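PDB 1L5A: amide synthase from Vibrio cholerae, which probably catalyses amide-bond formation as a free-standing condensation enzyme of nonribosomal vibriobactin biosynthesis. Local coordinates for residues D50-R55 and I127-Y132; L165-A170 and H308-I313; W255-F260 and Q326-S331. One frame throughout, in Å; residues are numbered along the deposited sequence.

Contact 1. Residues D50-R55 and I127-Y132; sequences DLFRAR and IVLDGY
Leu51 crosses Val128 at a slant, and the pairing illustrates how a short 3-10 turn can pack against a loop through apolar side chains and one methyl laid on the loop backbone. The CG of Leu51 stands anti to its own backbone N (chi1 -153°), which carries the branch toward the loop until Leu51 CG lies 3.6 Å from Val128 CB. The CD2 methyl reaches past that branch to the Val128 backbone. Phe52 comes next and uses the far end of its ring. Leu129 CD1 sits near the ring plane, at the edge, 3.9 Å from Phe52 CE2, and Phe137 of helix 131-150 also touches this phenylalanine.

The loop carries the last five positions of the HHxxxDG signature of condensation domains, with Val128 and Leu129 among its variable residues. Its Asp130 turns elsewhere: it caps helix 131-150 through Gly133 N and forms a salt bridge with Arg263. Arg53 points away from the loop, and its NH2 makes a salt bridge with Asp50 OD1 (2.9 Å), meeting the oxygen from above the carboxylate plane. Ala54 opens strand 54-56. Its N is bonded to Leu51 O, closing the turn, and its CB touches Val128 CG1 at 4.0 Å.

Contact 2. Residues L165-A170 and H308-I313; sequences LEEEAA and HGRYRI
A salt-bridge network built on one arginine joins helix 161-172 to the turn between helices 291-307 and 313-319, with Arg310 reaching Glu167 and Glu168. The straight chain of Arg310, from CG to NE, presents the edge of its guanidinium to both carboxylates. Glu168 takes the side-on position: its OE1 receives NE of Arg310 at 2.8 Å and NH2 of Arg310 at 2.9 Å, with the two flat groups nearly coplanar. A bend at chi2 (68°) folds this glutamate into place. Glu167, straight beyond CG, takes the end-on position with its plane turned 69° from the guanidinium. Its OE2 accepts from NH2 of Arg310 at 3.0 Å, on the anti lone pair, and from NH1 of Arg310 at 3.1 Å, from above the carboxylate plane.

Glu167 is also held by Ser266 OG at OE2 and by Val267 N at OE1. A water donates to Glu168 OE2 and to Arg310 O, tying the same glutamate to the turn backbone. The shared guanidinium probably offsets the repulsion between the two neighbouring carboxylates and favours their ionised form, and four hydrogen bonds along two adjacent edges, NE/NH2 and NH1/NH2, should fix the rotation of the arginine head.

Contact 3. Residues W255-F260 and Q326-S331; sequences WLWLPF and QSYFMS
Met330 lies across one face of the Trp257 indole, a worked case of a flexible thioether chain packing on a rigid ring. Its CG is the atom that does the covering, 3.4 Å from the centroid of the six-membered ring and 15° off the normal, a CH-pi contact. Met330 CB continues the cover toward the five-membered ring, 3.6 Å from Trp257 CD2. The sulfur adds a Met-aromatic contact from an oblique position, with SD of Met330 4.6 Å from the same six-membered centroid.

Tyr328 approaches the far end of the indole. Its CB lies 3.8 Å from Trp257 CH2, and the phenol ring is tilted 43° to the indole, neither stacked nor edge-to-face. The two side chains cross at about a right angle.

Trp257 stands in strand 255-260, which pairs antiparallel with strand 277-282 in the second half of this two-lobed, acyltransferase-like fold. Its backbone is also bonded to Pro332 and Ile334, so the loop 326-331 is brought over the ring just before strand 333-337 begins. An inverse gamma turn centred on Met330 shapes this approach: Ser331 N is bonded to Phe329 O at 2.7 Å. The turn lays the Met330 backbone over the five-membered ring, and Ser331 N comes in obliquely, 3.3 Å from Trp257 CD1. Ser331 OG turns to Ile362 N.

Contact 1 closes before the other two open, whereas contacts 2 and 3 alternate along the chain. Contacts 1 and 2 have centres about 17 Å apart and lie on successive helices, 131-150 and 161-172, while contacts 1 and 3 are about 23 Å apart, centre to centre. Contacts 2 and 3 touch directly: Ile313 CD1 packs on Trp257 CZ3 at 3.7 Å. The chain between strands 255-260 and 277-282 links all three, since it leaves the strand of contact 3 and supplies partners to Asp130 of contact 1 (Arg263, Met275, Val276) and Glu167 of contact 2 (Ser266, Val267). Contact 1 lies within the earlier part of the chain, contact 3 within the later, and contact 2 ties them.

Contact 1. Residues D50-R55 and I127-Y132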
loop_
_atom_site.group_PDB
_atom_site.type_symbol
_atom_site.label_atom_id
_atom_site.label_comp_id
_atom_site.label_asym_id
_atom_site.label_seq_id
_atom_site.Cartn_x
_atom_site.Cartn_y
_atom_site.Cartn_z
ATOM N N ASP A 50 4.424 5.367 26.058
ATOM C CA ASP A 50 4.696 6.797 26.067
ATOM C C ASP A 50 3.512 7.688 26.412
ATOM O O ASP A 50 3.657 8.680 27.123
ATOM C CB ASP A 50 5.247 7.236 24.722
ATOM C CG ASP A 50 6.659 6.771 24.494
ATOM O OD1 ASP A 50 7.401 6.651 25.483
ATOM O OD2 ASP A 50 7.039 6.549 23.322
ATOM N N LEU A 51 2.340 7.347 25.902
ATOM C CA LEU A 51 1.175 8.177 26.154
ATOM C C LEU A 51 0.806 8.264 27.650
ATOM O O LEU A 51 0.225 9.253 28.079
ATOM C CB LEU A 51 -0.010 7.689 25.307
ATOM C CG LEU A 51 -1.041 8.758 24.948
ATOM C CD1 LEU A 51 -0.355 9.960 24.286
ATOM C CD2 LEU A 51 -2.086 8.157 24.024
ATOM N N PHE A 52 1.131 7.255 28.449
ATOM C CA PHE A 52 0.822 7.359 29.870
ATOM C C PHE A 52 1.626 8.503 30.520
ATOM O O PHE A 52 1.429 8.800 31.692
ATOM C CB PHE A 52 1.146 6.064 30.622
ATOM C CG PHE A 52 0.149 4.973 30.430
ATOM C CD1 PHE A 52 0.277 3.782 31.137
ATOM C CD2 PHE A 52 -0.887 5.101 29.514
ATOM C CE1 PHE A 52 -0.601 2.731 30.930
ATOM C CE2 PHE A 52 -1.774 4.052 29.295
ATOM C CZ PHE A 52 -1.627 2.862 30.004
ATOM N N ARG A 53 2.536 9.127 29.779
ATOM C CA ARG A 53 3.326 10.232 30.328
ATOM C C ARG A 53 2.794 11.563 29.806
ATOM O O ARG A 53 3.357 12.627 30.068
ATOM C CB ARG A 53 4.814 10.104 29.952
ATOM C CG ARG A 53 5.555 8.946 30.638
ATOM C CD ARG A 53 7.064 8.941 30.317
ATOM N NE ARG A 53 7.356 8.643 28.908
ATOM C CZ ARG A 53 7.725 9.547 28.008
ATOM N NH1 ARG A 53 7.855 10.833 28.356
ATOM N NH2 ARG A 53 7.970 9.164 26.757
ATOM N N ALA A 54 1.708 11.493 29.058
ATOM C CA ALA A 54 1.092 12.678 28.507
ATOM C C ALA A 54 0.503 13.567 29.595
ATOM O O ALA A 54 0.044 13.084 30.628
ATOM C CB ALA A 54 -0.007 12.280 27.541
ATOM N N ARG A 55 0.529 14.870 29.339
ATOM C CA ARG A 55 -0.029 15.878 30.230
ATOM C C ARG A 55 -0.546 17.025 29.365
ATOM O O ARG A 55 -0.038 17.262 28.259
ATOM C CB ARG A 55 1.030 16.376 31.225
ATOM C CG ARG A 55 1.425 15.296 32.201
ATOM C CD ARG A 55 1.996 15.837 33.463
ATOM N NE ARG A 55 2.228 14.771 34.436
ATOM C CZ ARG A 55 2.726 14.982 35.649
ATOM N NH1 ARG A 55 3.037 16.225 36.032
ATOM N NH2 ARG A 55 2.938 13.953 36.468
ATOM N N ILE A 127 -8.794 9.684 27.055
ATOM C CA ILE A 127 -8.052 10.526 26.134
ATOM C C ILE A 127 -6.649 10.001 25.793
ATOM O O ILE A 127 -6.006 10.516 24.874
ATOM C CB ILE A 127 -7.974 11.982 26.677
ATOM C CG1 ILE A 127 -7.650 12.950 25.548
ATOM C CG2 ILE A 127 -6.887 12.109 27.738
ATOM C CD1 ILE A 127 -7.860 14.365 25.957
ATOM N N VAL A 128 -6.166 9.003 26.531
ATOM C CA VAL A 128 -4.859 8.402 26.225
ATOM C C VAL A 128 -4.945 6.876 26.109
ATOM O O VAL A 128 -3.930 6.212 25.901
ATOM C CB VAL A 128 -3.764 8.728 27.276
ATOM C CG1 VAL A 128 -3.495 10.240 27.313
ATOM C CG2 VAL A 128 -4.177 8.187 28.624
ATOM N N LEU A 129 -6.155 6.331 26.206
ATOM C CA LEU A 129 -6.335 4.895 26.131
ATOM C C LEU A 129 -7.776 4.471 25.825
ATOM O O LEU A 129 -8.722 5.030 26.386
ATOM C CB LEU A 129 -5.912 4.258 27.464
ATOM C CG LEU A 129 -5.595 2.754 27.400
ATOM C CD1 LEU A 129 -4.241 2.559 26.681
ATOM C CD2 LEU A 129 -5.549 2.152 28.827
ATOM N N ASP A 130 -7.932 3.487 24.933
ATOM C CA ASP A 130 -9.243 2.937 24.608
ATOM C C ASP A 130 -9.255 1.475 25.044
ATOM O O ASP A 130 -8.336 1.020 25.721
ATOM C CB ASP A 130 -9.571 3.046 23.107
ATOM C CG ASP A 130 -8.457 2.512 22.199
ATOM O OD1 ASP A 130 -7.819 1.482 22.546
ATOM O OD2 ASP A 130 -8.238 3.122 21.118
ATOM N N GLY A 131 -10.275 0.728 24.650
ATOM C CA GLY A 131 -10.343 -0.658 25.075
ATOM C C GLY A 131 -9.188 -1.505 24.612
ATOM O O GLY A 131 -8.551 -2.212 25.394
ATOM N N TYR A 132 -8.906 -1.422 23.323
ATOM C CA TYR A 132 -7.841 -2.206 22.719
ATOM C C TYR A 132 -6.503 -1.850 23.400
ATOM O O TYR A 132 -5.675 -2.737 23.674
ATOM C CB TYR A 132 -7.809 -1.952 21.197
ATOM C CG TYR A 132 -7.029 -2.978 20.403
ATOM C CD1 TYR A 132 -7.675 -4.066 19.803
ATOM C CD2 TYR A 132 -5.640 -2.866 20.246
ATOM C CE1 TYR A 132 -6.950 -5.030 19.055
ATOM C CE2 TYR A 132 -4.920 -3.805 19.512
ATOM C CZ TYR A 132 -5.579 -4.887 18.917
ATOM O OH TYR A 132 -4.862 -5.817 18.184
#

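Contact 2. Residues L165-A170 and H308-I313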
loop_
_atom_site.group_PDB
_atom_site.type_symbol
_atom_site.label_atom_id
_atom_site.label_comp_id
_atom_site.label_asym_id
_atom_site.label_seq_id
_atom_site.Cartn_x
_atom_site.Cartn_y
_atom_site.Cartn_z
ATOM N N LEU A 165 2.388 8.951 15.711
ATOM C CA LEU A 165 2.091 10.296 15.266
ATOM C C LEU A 165 2.554 10.485 13.844
ATOM O O LEU A 165 1.826 11.037 13.014
ATOM C CB LEU A 165 2.766 11.325 16.159
ATOM C CG LEU A 165 2.138 11.394 17.537
ATOM C CD1 LEU A 165 2.748 12.564 18.265
ATOM C CD2 LEU A 165 0.612 11.552 17.415
ATOM N N GLU A 166 3.772 10.033 13.568
ATOM C CA GLU A 166 4.327 10.157 12.227
ATOM C C GLU A 166 3.451 9.437 11.209
ATOM O O GLU A 166 3.100 9.992 10.160
ATOM C CB GLU A 166 5.729 9.577 12.185
ATOM C CG GLU A 166 6.788 10.497 12.734
ATOM C CD GLU A 166 8.057 9.746 13.070
ATOM O OE1 GLU A 166 8.199 8.566 12.634
ATOM O OE2 GLU A 166 8.904 10.341 13.771
ATOM N N GLU A 167 3.091 8.201 11.522
ATOM C CA GLU A 167 2.250 7.444 10.618
ATOM C C GLU A 167 0.934 8.213 10.387
ATOM O O GLU A 167 0.524 8.416 9.240
ATOM C CB GLU A 167 1.995 6.039 11.194
ATOM C CG GLU A 167 1.339 5.077 10.226
ATOM C CD GLU A 167 0.906 3.805 10.898
ATOM O OE1 GLU A 167 1.695 2.842 10.951
ATOM O OE2 GLU A 167 -0.233 3.771 11.404
ATOM N N GLU A 168 0.306 8.677 11.468
ATOM C CA GLU A 168 -0.956 9.395 11.361
ATOM C C GLU A 168 -0.780 10.676 10.561
ATOM O O GLU A 168 -1.652 11.055 9.761
ATOM C CB GLU A 168 -1.529 9.704 12.753
ATOM C CG GLU A 168 -2.957 10.327 12.759
ATOM C CD GLU A 168 -4.074 9.371 12.287
ATOM O OE1 GLU A 168 -3.795 8.193 11.988
ATOM O OE2 GLU A 168 -5.247 9.798 12.217
ATOM N N ALA A 169 0.349 11.340 10.764
ATOM C CA ALA A 169 0.624 12.571 10.030
ATOM C C ALA A 169 0.699 12.310 8.516
ATOM O O ALA A 169 0.111 13.041 7.710
ATOM C CB ALA A 169 1.931 13.177 10.508
ATOM N N ALA A 170 1.427 11.265 8.146
ATOM C CA ALA A 170 1.593 10.899 6.755
ATOM C C ALA A 170 0.246 10.564 6.123
ATOM O O ALA A 170 -0.010 10.906 4.958
ATOM C CB ALA A 170 2.556 9.693 6.637
ATOM N N HIS A 308 -12.061 2.358 5.054
ATOM C CA HIS A 308 -12.066 3.817 5.042
ATOM C C HIS A 308 -12.146 4.302 6.486
ATOM O O HIS A 308 -12.277 5.507 6.748
ATOM C CB HIS A 308 -13.256 4.341 4.226
ATOM C CG HIS A 308 -13.297 3.824 2.818
ATOM N ND1 HIS A 308 -13.874 2.616 2.482
ATOM C CD2 HIS A 308 -12.768 4.317 1.671
ATOM C CE1 HIS A 308 -13.698 2.386 1.195
ATOM N NE2 HIS A 308 -13.028 3.402 0.678
ATOM N N GLY A 309 -12.013 3.343 7.410
ATOM C CA GLY A 309 -12.099 3.595 8.838
ATOM C C GLY A 309 -11.140 4.523 9.574
ATOM O O GLY A 309 -11.426 4.927 10.700
ATOM N N ARG A 310 -10.019 4.871 8.964
ATOM C CA ARG A 310 -9.040 5.723 9.614
ATOM C C ARG A 310 -9.456 7.180 9.522
ATOM O O ARG A 310 -8.845 8.058 10.166
ATOM C CB ARG A 310 -7.663 5.508 8.966
ATOM C CG ARG A 310 -6.525 6.236 9.628
ATOM C CD ARG A 310 -5.181 5.661 9.234
ATOM N NE ARG A 310 -4.119 6.167 10.105
ATOM C CZ ARG A 310 -2.957 5.551 10.301
ATOM N NH1 ARG A 310 -2.695 4.399 9.691
ATOM N NH2 ARG A 310 -2.054 6.080 11.108
ATOM N N TYR A 311 -10.490 7.448 8.719
ATOM C CA TYR A 311 -10.995 8.823 8.571
ATOM C C TYR A 311 -11.854 9.066 9.822
ATOM O O TYR A 311 -12.814 8.350 10.098
ATOM C CB TYR A 311 -11.828 8.955 7.277
ATOM C CG TYR A 311 -11.996 10.379 6.760
ATOM C CD1 TYR A 311 -10.942 11.055 6.143
ATOM C CD2 TYR A 311 -13.210 11.053 6.910
ATOM C CE1 TYR A 311 -11.092 12.367 5.690
ATOM C CE2 TYR A 311 -13.374 12.354 6.468
ATOM C CZ TYR A 311 -12.318 13.013 5.860
ATOM O OH TYR A 311 -12.500 14.320 5.449
ATOM N N ARG A 312 -11.466 10.052 10.608
ATOM C CA ARG A 312 -12.172 10.367 11.846
ATOM C C ARG A 312 -13.636 10.797 11.691
ATOM O O ARG A 312 -13.977 11.665 10.874
ATOM C CB ARG A 312 -11.389 11.444 12.599
ATOM C CG ARG A 312 -10.110 10.929 13.256
ATOM C CD ARG A 312 -10.413 10.633 14.695
ATOM N NE ARG A 312 -10.303 9.229 15.051
ATOM C CZ ARG A 312 -11.100 8.635 15.932
ATOM N NH1 ARG A 312 -12.060 9.322 16.530
ATOM N NH2 ARG A 312 -10.932 7.357 16.216
ATOM N N ILE A 313 -14.496 10.183 12.496
ATOM C CA ILE A 313 -15.911 10.504 12.470
ATOM C C ILE A 313 -16.097 11.981 12.830
ATOM O O ILE A 313 -17.021 12.632 12.349
ATOM C CB ILE A 313 -16.704 9.613 13.465
ATOM C CG1 ILE A 313 -18.207 9.859 13.305
ATOM C CG2 ILE A 313 -16.267 9.900 14.903
ATOM C CD1 ILE A 313 -18.813 9.238 12.066
HETATM O O HOH W 1 -7.665 10.201 10.688
#

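Contact 3. Residues W255-F260 and Q326-S331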
loop_
_atom_site.group_PDB
_atom_site.type_symbol
_atom_site.label_atom_id
_atom_site.label_comp_id
_atom_site.label_asym_id
_atom_site.label_seq_id
_atom_site.Cartn_x
_atom_site.Cartn_y
_atom_site.Cartn_z
ATOM N N TRP A 255 -29.497 2.995 11.010
ATOM C CA TRP A 255 -28.088 2.831 11.315
ATOM C C TRP A 255 -27.724 1.999 12.540
ATOM O O TRP A 255 -28.468 1.960 13.525
ATOM C CB TRP A 255 -27.456 4.196 11.451
ATOM C CG TRP A 255 -27.605 5.056 10.238
ATOM C CD1 TRP A 255 -28.529 6.041 10.031
ATOM C CD2 TRP A 255 -26.725 5.085 9.108
ATOM N NE1 TRP A 255 -28.264 6.696 8.848
ATOM C CE2 TRP A 255 -27.163 6.127 8.264
ATOM C CE3 TRP A 255 -25.602 4.332 8.733
ATOM C CZ2 TRP A 255 -26.514 6.439 7.067
ATOM C CZ3 TRP A 255 -24.959 4.640 7.546
ATOM C CH2 TRP A 255 -25.416 5.688 6.727
ATOM N N LEU A 256 -26.575 1.323 12.454
ATOM C CA LEU A 256 -26.018 0.529 13.555
ATOM C C LEU A 256 -24.603 1.065 13.690
ATOM O O LEU A 256 -23.853 1.015 12.731
ATOM C CB LEU A 256 -25.925 -0.947 13.202
ATOM C CG LEU A 256 -26.148 -1.966 14.329
ATOM C CD1 LEU A 256 -25.389 -3.244 13.983
ATOM C CD2 LEU A 256 -25.700 -1.427 15.681
ATOM N N TRP A 257 -24.227 1.581 14.858
ATOM C CA TRP A 257 -22.888 2.114 15.028
ATOM C C TRP A 257 -21.934 1.060 15.537
ATOM O O TRP A 257 -22.301 0.231 16.376
ATOM C CB TRP A 257 -22.890 3.313 15.964
ATOM C CG TRP A 257 -23.556 4.534 15.391
ATOM C CD1 TRP A 257 -24.898 4.783 15.323
ATOM C CD2 TRP A 257 -22.906 5.666 14.798
ATOM N NE1 TRP A 257 -25.122 6.002 14.726
ATOM C CE2 TRP A 257 -23.921 6.565 14.394
ATOM C CE3 TRP A 257 -21.564 6.008 14.568
ATOM C CZ2 TRP A 257 -23.640 7.789 13.775
ATOM C CZ3 TRP A 257 -21.280 7.233 13.952
ATOM C CH2 TRP A 257 -22.315 8.107 13.563
ATOM N N LEU A 258 -20.709 1.111 15.009
ATOM C CA LEU A 258 -19.627 0.176 15.322
ATOM C C LEU A 258 -18.352 0.869 15.731
ATOM O O LEU A 258 -18.118 2.035 15.393
ATOM C CB LEU A 258 -19.213 -0.621 14.093
ATOM C CG LEU A 258 -20.178 -1.488 13.338
ATOM C CD1 LEU A 258 -19.500 -1.959 12.079
ATOM C CD2 LEU A 258 -20.582 -2.653 14.216
ATOM N N PRO A 259 -17.498 0.148 16.461
ATOM C CA PRO A 259 -16.245 0.778 16.841
ATOM C C PRO A 259 -15.185 0.097 15.964
ATOM O O PRO A 259 -15.061 -1.134 15.995
ATOM C CB PRO A 259 -16.107 0.418 18.326
ATOM C CG PRO A 259 -16.632 -0.955 18.374
ATOM C CD PRO A 259 -17.821 -0.964 17.379
ATOM N N PHE A 260 -14.487 0.863 15.128
ATOM C CA PHE A 260 -13.401 0.279 14.333
ATOM C C PHE A 260 -12.106 0.586 15.121
ATOM O O PHE A 260 -11.733 1.760 15.308
ATOM C CB PHE A 260 -13.327 0.893 12.937
ATOM C CG PHE A 260 -12.068 0.535 12.197
ATOM C CD1 PHE A 260 -11.655 -0.799 12.109
ATOM C CD2 PHE A 260 -11.255 1.527 11.650
ATOM C CE1 PHE A 260 -10.456 -1.137 11.496
ATOM C CE2 PHE A 260 -10.046 1.198 11.031
ATOM C CZ PHE A 260 -9.648 -0.136 10.956
ATOM N N GLN A 326 -22.195 20.475 17.864
ATOM C CA GLN A 326 -22.970 19.285 17.530
ATOM C C GLN A 326 -22.152 18.012 17.424
ATOM O O GLN A 326 -20.932 18.051 17.284
ATOM C CB GLN A 326 -23.728 19.504 16.225
ATOM C CG GLN A 326 -24.769 20.595 16.315
ATOM C CD GLN A 326 -25.357 20.928 14.966
ATOM O OE1 GLN A 326 -24.644 21.342 14.053
ATOM N NE2 GLN A 326 -26.658 20.744 14.827
ATOM N N SER A 327 -22.844 16.882 17.492
ATOM C CA SER A 327 -22.227 15.561 17.388
ATOM C C SER A 327 -23.306 14.557 16.992
ATOM O O SER A 327 -24.493 14.828 17.140
ATOM C CB SER A 327 -21.614 15.142 18.726
ATOM O OG SER A 327 -22.595 15.149 19.760
ATOM N N TYR A 328 -22.904 13.404 16.475
ATOM C CA TYR A 328 -23.883 12.392 16.102
ATOM C C TYR A 328 -24.292 11.559 17.308
ATOM O O TYR A 328 -23.483 11.309 18.229
ATOM C CB TYR A 328 -23.313 11.432 15.066
ATOM C CG TYR A 328 -23.053 12.037 13.707
ATOM C CD1 TYR A 328 -21.823 11.861 13.069
ATOM C CD2 TYR A 328 -24.054 12.718 13.024
ATOM C CE1 TYR A 328 -21.607 12.340 11.790
ATOM C CE2 TYR A 328 -23.849 13.198 11.747
ATOM C CZ TYR A 328 -22.630 13.004 11.135
ATOM O OH TYR A 328 -22.446 13.455 9.857
ATOM N N PHE A 329 -25.542 11.109 17.285
ATOM C CA PHE A 329 -26.053 10.254 18.342
ATOM C C PHE A 329 -25.673 8.857 17.888
ATOM O O PHE A 329 -26.363 8.252 17.072
ATOM C CB PHE A 329 -27.569 10.395 18.440
ATOM C CG PHE A 329 -28.182 9.613 19.559
ATOM C CD1 PHE A 329 -27.784 9.832 20.869
ATOM C CD2 PHE A 329 -29.191 8.682 19.307
ATOM C CE1 PHE A 329 -28.382 9.141 21.934
ATOM C CE2 PHE A 329 -29.801 7.979 20.365
ATOM C CZ PHE A 329 -29.394 8.213 21.686
ATOM N N MET A 330 -24.561 8.336 18.392
ATOM C CA MET A 330 -24.130 7.007 17.953
ATOM C C MET A 330 -24.911 5.871 18.582
ATOM O O MET A 330 -24.382 5.095 19.362
ATOM C CB MET A 330 -22.630 6.843 18.187
ATOM C CG MET A 330 -21.838 7.805 17.306
ATOM S SD MET A 330 -20.165 8.167 17.844
ATOM C CE MET A 330 -19.884 9.834 17.121
ATOM N N SER A 331 -26.181 5.767 18.213
ATOM C CA SER A 331 -27.028 4.707 18.736
ATOM C C SER A 331 -28.044 4.289 17.688
ATOM O O SER A 331 -28.513 5.107 16.919
ATOM C CB SER A 331 -27.757 5.190 19.990
ATOM O OG SER A 331 -28.481 4.125 20.576
#